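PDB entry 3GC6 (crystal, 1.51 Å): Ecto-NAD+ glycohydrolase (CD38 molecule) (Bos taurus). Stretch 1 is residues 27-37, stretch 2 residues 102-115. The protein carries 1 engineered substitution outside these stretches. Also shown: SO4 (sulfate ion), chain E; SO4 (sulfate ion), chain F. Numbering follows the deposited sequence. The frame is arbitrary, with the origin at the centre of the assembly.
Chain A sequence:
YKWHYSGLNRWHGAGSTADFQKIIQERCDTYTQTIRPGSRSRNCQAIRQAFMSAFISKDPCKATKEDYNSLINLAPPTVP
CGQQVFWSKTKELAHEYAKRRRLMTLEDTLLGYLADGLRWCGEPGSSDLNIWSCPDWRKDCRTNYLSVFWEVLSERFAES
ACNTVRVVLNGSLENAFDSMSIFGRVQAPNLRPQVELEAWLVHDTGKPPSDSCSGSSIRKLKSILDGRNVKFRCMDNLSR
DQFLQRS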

# COMPACT_ATOMS: atom_id res chain seq x y z
N ARG A 27 1.84 2.27 11.58
CA ARG A 27 2.78 1.20 11.21
C ARG A 27 2.32 0.47 9.94
O ARG A 27 3.15 0.09 9.11
CB ARG A 27 2.97 0.23 12.38
CG ARG A 27 3.78 0.82 13.50
CD ARG A 27 3.96 -0.19 14.62
NE ARG A 27 4.86 0.31 15.66
CZ ARG A 27 5.31 -0.42 16.68
NH1 ARG A 27 4.92 -1.68 16.83
NH2 ARG A 27 6.16 0.13 17.56
N CYS A 28 1.03 0.27 9.80
CA CYS A 28 0.53 -0.44 8.63
C CYS A 28 0.81 0.36 7.35
O CYS A 28 1.28 -0.19 6.34
CB CYS A 28 -0.95 -0.73 8.77
SG CYS A 28 -1.55 -1.94 7.60
N ASP A 29 0.55 1.66 7.40
CA ASP A 29 0.86 2.51 6.22
C ASP A 29 2.35 2.51 5.93
O ASP A 29 2.78 2.39 4.78
CB ASP A 29 0.37 3.94 6.46
CG ASP A 29 -1.16 4.06 6.41
OD1 ASP A 29 -1.83 3.18 5.83
OD2 ASP A 29 -1.70 5.06 6.95
N THR A 30 3.17 2.68 6.98
CA THR A 30 4.61 2.65 6.80
C THR A 30 5.07 1.34 6.17
O THR A 30 5.85 1.30 5.21
CB THR A 30 5.30 2.91 8.15
OG1 THR A 30 4.98 4.25 8.54
CG2 THR A 30 6.82 2.71 8.03
N TYR A 31 4.58 0.24 6.72
CA TYR A 31 5.02 -1.05 6.23
C TYR A 31 4.64 -1.29 4.76
O TYR A 31 5.50 -1.66 3.94
CB TYR A 31 4.43 -2.15 7.11
CG TYR A 31 4.96 -3.54 6.76
CD1 TYR A 31 6.07 -4.06 7.43
CD2 TYR A 31 4.36 -4.30 5.75
CE1 TYR A 31 6.60 -5.33 7.12
CE2 TYR A 31 4.87 -5.59 5.42
CZ TYR A 31 6.00 -6.09 6.12
OH TYR A 31 6.49 -7.36 5.85
N THR A 32 3.36 -1.08 4.45
CA THR A 32 2.85 -1.46 3.14
C THR A 32 3.34 -0.54 2.04
O THR A 32 3.34 -0.94 0.87
CB THR A 32 1.33 -1.47 3.10
OG1 THR A 32 0.86 -0.17 3.50
CG2 THR A 32 0.77 -2.53 4.07
N GLN A 33 3.69 0.70 2.40
CA GLN A 33 4.05 1.70 1.37
C GLN A 33 5.54 2.02 1.30
O GLN A 33 6.04 2.48 0.26
CB GLN A 33 3.26 2.99 1.62
CG GLN A 33 1.77 2.81 1.47
CD GLN A 33 1.01 4.09 1.71
OE1 GLN A 33 1.44 5.17 1.28
NE2 GLN A 33 -0.12 3.98 2.40
N THR A 34 6.25 1.83 2.40
CA THR A 34 7.64 2.31 2.43
C THR A 34 8.65 1.24 2.83
O THR A 34 9.82 1.28 2.43
CB THR A 34 7.80 3.59 3.29
OG1 THR A 34 7.81 3.25 4.68
CG2 THR A 34 6.70 4.60 3.01
N ILE A 35 8.21 0.26 3.62
CA ILE A 35 9.09 -0.83 4.04
C ILE A 35 9.10 -1.99 3.05
O ILE A 35 10.16 -2.37 2.52
CB ILE A 35 8.75 -1.33 5.45
CG1 ILE A 35 8.97 -0.21 6.46
CG2 ILE A 35 9.62 -2.55 5.84
CD1 ILE A 35 8.66 -0.62 7.85
N ARG A 36 7.93 -2.57 2.81
CA ARG A 36 7.80 -3.67 1.86
C ARG A 36 6.76 -3.36 0.79
O ARG A 36 5.77 -4.07 0.67
CB ARG A 36 7.46 -4.98 2.57
CG ARG A 36 8.63 -5.94 2.80
CD ARG A 36 9.82 -5.26 3.46
NE ARG A 36 10.91 -6.18 3.80
CZ ARG A 36 11.27 -6.49 5.04
NH1 ARG A 36 10.63 -5.96 6.08
NH2 ARG A 36 12.27 -7.34 5.24
N PRO A 37 7.00 -2.31 -0.01
CA PRO A 37 6.04 -2.03 -1.07
C PRO A 37 6.33 -2.87 -2.31
O PRO A 37 7.19 -3.77 -2.28
CB PRO A 37 6.31 -0.56 -1.38
CG PRO A 37 7.79 -0.42 -1.19
CD PRO A 37 8.12 -1.36 -0.02
S SO4 E . 6.05 6.73 6.74
O1 SO4 E . 6.40 5.46 6.12
O2 SO4 E . 6.10 7.80 5.73
O3 SO4 E . 4.70 6.64 7.30
O4 SO4 E . 7.00 7.02 7.81
S SO4 F . 23.05 -1.40 4.01
O1 SO4 F . 22.55 -2.70 4.45
O2 SO4 F . 23.66 -1.50 2.69
O3 SO4 F . 21.94 -0.45 3.96
O4 SO4 F . 24.06 -0.95 4.98
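Stretch 2, residues 102-115: RLMTLEDTLLGYLA

How does the backbone of stretch 2 run over stretch 1? After a loop and a 3-10 segment at 106-108, it enters a helix at 110-115, with Thr109 as N-cap: its OG1 accepts from Gly112 N at 3.0 Å. This helix runs roughly against helix 27-35, their N-to-C directions differing by 141° and their axes approaching to 9.4 Å. The opposed direction shows in the register, where the CA of Arg27 lies 5.6 Å from the CA of Leu114 and the CA of Tyr31 lies 6.6 Å from that of Leu110.

Where does Tyr113, the residue with the most covered surface, fit? Its side chain is a knob among Arg27, Thr30, Tyr31 and Ile35. Tyr31 CD1 lies over one face of its ring, 3.6 Å from Tyr113 CG, with the two ring planes inclined at 48°. Farther out, Ile35 CD1 comes within 3.0 Å of Tyr113 OH, a tight approach, and Thr30 CG2 lies 3.6 Å from that same hydroxyl oxygen.

What holds Tyr31 in place? Its CA-to-CB bond points toward stretch 2, and its hydroxyl reaches the turn before the helix, where OH donates to Asp108 O at 2.6 Å. The ring meanwhile packs on the first helical turn: Leu110 CA sits over one face, 3.7 Å from the ring centroid, in a CH-pi contact.

How does Arg27 secure the other end? Its extended side chain carries NH1 to the C-terminal part of helix 110-115, where it donates to Leu114 O at 3.0 Å. Nearer the backbone, its CB lies 3.9 Å from Leu114 CD1. That methyl also packs 3.9 Å from Cys28 CB, so the end of Leu114 reaches stretch 1 although its CA-to-CB bond points away.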

# COMPACT_ATOMS: atom_id res chain seq x y z
N ARG A 102 18.88 -8.50 4.37
CA ARG A 102 17.56 -8.35 3.73
C ARG A 102 16.77 -9.66 3.84
O ARG A 102 16.21 -10.18 2.87
CB ARG A 102 17.69 -7.92 2.25
CG ARG A 102 18.59 -6.68 1.99
CD ARG A 102 18.28 -5.45 2.82
NE ARG A 102 18.99 -4.26 2.32
CZ ARG A 102 20.18 -3.82 2.74
NH1 ARG A 102 20.84 -4.46 3.69
NH2 ARG A 102 20.72 -2.72 2.21
N LEU A 103 16.77 -10.21 5.05
CA LEU A 103 15.96 -11.38 5.40
C LEU A 103 14.79 -10.92 6.29
O LEU A 103 14.68 -9.74 6.66
CB LEU A 103 16.80 -12.41 6.18
CG LEU A 103 18.06 -12.84 5.43
CD1 LEU A 103 18.97 -13.70 6.32
CD2 LEU A 103 17.74 -13.54 4.11
N MET A 104 13.89 -11.84 6.61
CA MET A 104 12.74 -11.44 7.42
C MET A 104 12.53 -12.33 8.66
O MET A 104 12.37 -13.56 8.52
CB MET A 104 11.43 -11.44 6.61
CG MET A 104 11.49 -10.55 5.40
SD MET A 104 10.00 -10.74 4.35
CE MET A 104 8.94 -10.08 5.51
N THR A 105 12.56 -11.71 9.84
CA THR A 105 12.08 -12.36 11.07
C THR A 105 10.55 -12.24 11.16
O THR A 105 9.93 -11.57 10.33
CB THR A 105 12.65 -11.71 12.36
OG1 THR A 105 12.16 -10.37 12.48
CG2 THR A 105 14.20 -11.68 12.30
N LEU A 106 9.99 -12.84 12.22
CA LEU A 106 8.54 -12.75 12.45
C LEU A 106 8.15 -11.29 12.57
O LEU A 106 7.08 -10.89 12.13
CB LEU A 106 8.19 -13.52 13.72
CG LEU A 106 6.70 -13.60 14.10
CD1 LEU A 106 5.91 -14.23 12.97
CD2 LEU A 106 6.52 -14.35 15.42
N GLU A 107 9.01 -10.49 13.20
CA GLU A 107 8.71 -9.08 13.42
C GLU A 107 8.87 -8.23 12.17
O GLU A 107 8.60 -7.03 12.20
CB GLU A 107 9.57 -8.55 14.58
CG GLU A 107 9.31 -9.22 15.90
CD GLU A 107 9.87 -10.64 16.01
OE1 GLU A 107 10.85 -10.97 15.30
OE2 GLU A 107 9.39 -11.44 16.82
N ASP A 108 9.28 -8.86 11.07
CA ASP A 108 9.39 -8.18 9.79
C ASP A 108 8.22 -8.52 8.85
O ASP A 108 8.16 -8.05 7.72
CB ASP A 108 10.73 -8.52 9.12
CG ASP A 108 11.92 -8.05 9.93
OD1 ASP A 108 11.94 -6.83 10.27
OD2 ASP A 108 12.84 -8.86 10.20
N THR A 109 7.30 -9.40 9.29
CA THR A 109 6.05 -9.61 8.56
C THR A 109 5.15 -8.40 8.84
O THR A 109 5.39 -7.65 9.79
CB THR A 109 5.33 -10.89 9.05
OG1 THR A 109 4.96 -10.79 10.43
CG2 THR A 109 6.24 -12.12 8.83
N LEU A 110 4.08 -8.22 8.06
CA LEU A 110 3.19 -7.07 8.30
C LEU A 110 2.65 -7.08 9.74
O LEU A 110 2.80 -6.11 10.50
CB LEU A 110 2.04 -7.07 7.31
CG LEU A 110 1.15 -5.81 7.25
CD1 LEU A 110 0.45 -5.71 5.89
CD2 LEU A 110 0.13 -5.86 8.38
N LEU A 111 2.06 -8.21 10.12
CA LEU A 111 1.42 -8.27 11.43
C LEU A 111 2.46 -8.19 12.57
O LEU A 111 2.19 -7.61 13.63
CB LEU A 111 0.52 -9.52 11.56
CG LEU A 111 -0.71 -9.48 10.66
CD1 LEU A 111 -1.52 -10.78 10.83
CD2 LEU A 111 -1.62 -8.24 11.00
N GLY A 112 3.61 -8.87 12.37
CA GLY A 112 4.68 -8.82 13.37
C GLY A 112 5.19 -7.40 13.54
O GLY A 112 5.52 -6.97 14.65
N TYR A 113 5.29 -6.68 12.43
CA TYR A 113 5.73 -5.30 12.47
C TYR A 113 4.72 -4.41 13.20
O TYR A 113 5.11 -3.56 14.02
CB TYR A 113 5.97 -4.82 11.03
CG TYR A 113 6.50 -3.40 10.92
CD1 TYR A 113 7.86 -3.17 10.99
CD2 TYR A 113 5.66 -2.31 10.73
CE1 TYR A 113 8.37 -1.86 10.89
CE2 TYR A 113 6.16 -1.01 10.62
CZ TYR A 113 7.52 -0.80 10.71
OH TYR A 113 8.04 0.50 10.60
N LEU A 114 3.43 -4.59 12.93
CA LEU A 114 2.43 -3.79 13.65
C LEU A 114 2.55 -3.99 15.17
O LEU A 114 2.45 -3.03 15.92
CB LEU A 114 1.02 -4.18 13.24
CG LEU A 114 0.34 -3.42 12.11
CD1 LEU A 114 1.28 -3.03 10.99
CD2 LEU A 114 -1.00 -4.11 11.65
N ALA A 115 2.70 -5.25 15.60
CA ALA A 115 2.54 -5.60 17.01
C ALA A 115 3.81 -5.53 17.84
O ALA A 115 3.76 -5.49 19.04
CB ALA A 115 1.94 -7.02 17.09
O HOH W 1 10.72 -4.84 8.63